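Local atomic coordinates of putative HTH-type transcriptional regulator ybaQ (Escherichia coli, PDB entry 2EBY), a protein that probably binds DNA through a helix-turn-helix domain of the Cro/C1 type and so is likely to act as a transcriptional regulator. Residues Y17-P22 against F63-D68. Numbering follows the deposited sequence.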
loop_
_atom_site.group_PDB
_atom_site.type_symbol
_atom_site.label_atom_id
_atom_site.label_comp_id
_atom_site.label_asym_id
_atom_site.label_seq_id
_atom_site.Cartn_x
_atom_site.Cartn_y
_atom_site.Cartn_z
ATOM N N TYR A 17 20.215 -7.191 -6.315
ATOM C CA TYR A 17 21.418 -7.543 -5.564
ATOM C C TYR A 17 21.374 -8.801 -4.702
ATOM O O TYR A 17 22.421 -9.316 -4.325
ATOM C CB TYR A 17 21.868 -6.350 -4.711
ATOM C CG TYR A 17 22.170 -5.110 -5.527
ATOM C CD1 TYR A 17 23.000 -5.177 -6.646
ATOM C CD2 TYR A 17 21.605 -3.877 -5.201
ATOM C CE1 TYR A 17 23.265 -4.048 -7.420
ATOM C CE2 TYR A 17 21.867 -2.737 -5.969
ATOM C CZ TYR A 17 22.692 -2.835 -7.081
ATOM O OH TYR A 17 22.942 -1.722 -7.856
ATOM N N GLU A 18 20.186 -9.311 -4.395
ATOM C CA GLU A 18 20.098 -10.513 -3.570
ATOM C C GLU A 18 19.484 -11.744 -4.232
ATOM O O GLU A 18 19.462 -12.822 -3.639
ATOM C CB GLU A 18 19.344 -10.218 -2.274
ATOM C CG GLU A 18 20.189 -9.532 -1.212
ATOM C CD GLU A 18 19.478 -9.436 0.123
ATOM O OE1 GLU A 18 18.904 -10.455 0.574
ATOM O OE2 GLU A 18 19.502 -8.347 0.730
ATOM N N TYR A 19 18.979 -11.596 -5.450
ATOM C CA TYR A 19 18.393 -12.737 -6.139
ATOM C C TYR A 19 18.907 -12.908 -7.566
ATOM O O TYR A 19 19.404 -13.976 -7.925
ATOM C CB TYR A 19 16.859 -12.641 -6.154
ATOM C CG TYR A 19 16.191 -13.066 -4.858
ATOM C CD1 TYR A 19 15.799 -12.125 -3.909
ATOM C CD2 TYR A 19 15.977 -14.417 -4.572
ATOM C CE1 TYR A 19 15.215 -12.516 -2.706
ATOM C CE2 TYR A 19 15.395 -14.819 -3.373
ATOM C CZ TYR A 19 15.018 -13.866 -2.443
ATOM O OH TYR A 19 14.475 -14.263 -1.241
ATOM N N LEU A 20 18.799 -11.859 -8.375
ATOM C CA LEU A 20 19.229 -11.935 -9.761
ATOM C C LEU A 20 20.732 -12.116 -9.959
ATOM O O LEU A 20 21.158 -12.961 -10.748
ATOM C CB LEU A 20 18.760 -10.697 -10.529
ATOM C CG LEU A 20 17.247 -10.467 -10.621
ATOM C CD1 LEU A 20 16.992 -9.350 -11.613
ATOM C CD2 LEU A 20 16.518 -11.742 -11.058
ATOM N N GLU A 21 21.535 -11.333 -9.249
ATOM C CA GLU A 21 22.979 -11.431 -9.402
ATOM C C GLU A 21 23.638 -12.629 -8.733
ATOM O O GLU A 21 24.612 -13.164 -9.253
ATOM C CB GLU A 21 23.654 -10.131 -8.959
ATOM C CG GLU A 21 23.492 -9.019 -10.001
ATOM C CD GLU A 21 24.126 -7.705 -9.592
ATOM O OE1 GLU A 21 24.566 -7.588 -8.429
ATOM O OE2 GLU A 21 24.173 -6.784 -10.437
ATOM N N PRO A 22 23.133 -13.072 -7.572
ATOM C CA PRO A 22 23.822 -14.233 -7.001
ATOM C C PRO A 22 23.477 -15.522 -7.741
ATOM O O PRO A 22 24.248 -16.480 -7.732
ATOM C CB PRO A 22 23.349 -14.236 -5.548
ATOM C CG PRO A 22 21.975 -13.626 -5.637
ATOM C CD PRO A 22 22.186 -12.487 -6.607
ATOM N N PHE A 63 10.156 -17.105 -6.216
ATOM C CA PHE A 63 11.269 -17.264 -5.290
ATOM C C PHE A 63 10.948 -18.009 -4.002
ATOM O O PHE A 63 11.779 -18.086 -3.104
ATOM C CB PHE A 63 11.873 -15.894 -4.969
ATOM C CG PHE A 63 12.501 -15.222 -6.153
ATOM C CD1 PHE A 63 13.642 -15.750 -6.745
ATOM C CD2 PHE A 63 11.946 -14.063 -6.688
ATOM C CE1 PHE A 63 14.223 -15.133 -7.855
ATOM C CE2 PHE A 63 12.520 -13.439 -7.799
ATOM C CZ PHE A 63 13.659 -13.976 -8.381
ATOM N N ASP A 64 9.744 -18.556 -3.918
ATOM C CA ASP A 64 9.324 -19.308 -2.747
ATOM C C ASP A 64 9.445 -18.517 -1.447
ATOM O O ASP A 64 10.128 -18.933 -0.514
ATOM C CB ASP A 64 10.127 -20.607 -2.661
ATOM C CG ASP A 64 9.570 -21.576 -1.632
ATOM O OD1 ASP A 64 8.330 -21.693 -1.520
ATOM O OD2 ASP A 64 10.380 -22.234 -0.947
ATOM N N THR A 65 8.783 -17.367 -1.402
ATOM C CA THR A 65 8.787 -16.520 -0.216
ATOM C C THR A 65 7.331 -16.238 0.105
ATOM O O THR A 65 6.432 -16.803 -0.517
ATOM C CB THR A 65 9.463 -15.158 -0.468
ATOM O OG1 THR A 65 8.637 -14.371 -1.335
ATOM C CG2 THR A 65 10.826 -15.351 -1.101
ATOM N N THR A 66 7.100 -15.374 1.086
ATOM C CA THR A 66 5.741 -14.988 1.438
ATOM C C THR A 66 5.446 -13.772 0.579
ATOM O O THR A 66 6.351 -13.198 -0.018
ATOM C CB THR A 66 5.620 -14.551 2.908
ATOM O OG1 THR A 66 6.534 -13.479 3.156
ATOM C CG2 THR A 66 5.913 -15.706 3.841
ATOM N N VAL A 67 4.184 -13.380 0.507
ATOM C CA VAL A 67 3.828 -12.201 -0.261
ATOM C C VAL A 67 4.302 -10.978 0.514
ATOM O O VAL A 67 4.796 -10.010 -0.062
ATOM C CB VAL A 67 2.303 -12.086 -0.462
ATOM C CG1 VAL A 67 1.980 -10.812 -1.250
ATOM C CG2 VAL A 67 1.774 -13.317 -1.193
ATOM N N ASP A 68 4.160 -11.036 1.831
ATOM C CA ASP A 68 4.545 -9.913 2.671
ATOM C C ASP A 68 6.032 -9.636 2.703
ATOM O O ASP A 68 6.435 -8.510 2.962
ATOM C CB ASP A 68 3.989 -10.080 4.091
ATOM C CG ASP A 68 2.511 -9.718 4.174
ATOM O OD1 ASP A 68 1.965 -9.268 3.145
ATOM O OD2 ASP A 68 1.895 -9.869 5.251
#
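One face of the Phe63 ring carries the ring of Tyr19, whose CG lies 4.1 Å above that plane, off-centre near the ring's margin; relative to the Tyr19 ring, Phe63 CD1 approaches obliquely. In this helical Cro/C1-type helix-turn-helix domain the pair joins helix 11-20 to the region where helix 53-63 gives way to the link before helix 67-83. The two planes make 42°, and the side chains run alongside each other in opposing senses, bringing Tyr19 CD2 to 3.5 Å from Phe63 CD1. Phenylalanine suits its buried place, with Leu30 of helix 27-34, Trp70 of helix 67-83 and, from the second subunit, Val98 also packed on it. Tyrosine suits a partly exposed one, since its ring can pack on Phe63 while its end stays polar; CG anti to the carbonyl carbon (chi1 -79°) lays the ring across Phe63 and carries the hydroxyl on toward Thr65. An alanine in place of Tyr19 is likely to leave that face of Phe63 without its aromatic cover and Thr65 CG2 without the hydroxyl beside it. Threonine offers both a methyl and a hydroxyl: OG1 donates to Thr66 O, tilted 29° from the carbonyl plane, while CG2 sits 3.8 Å from Tyr19 OH.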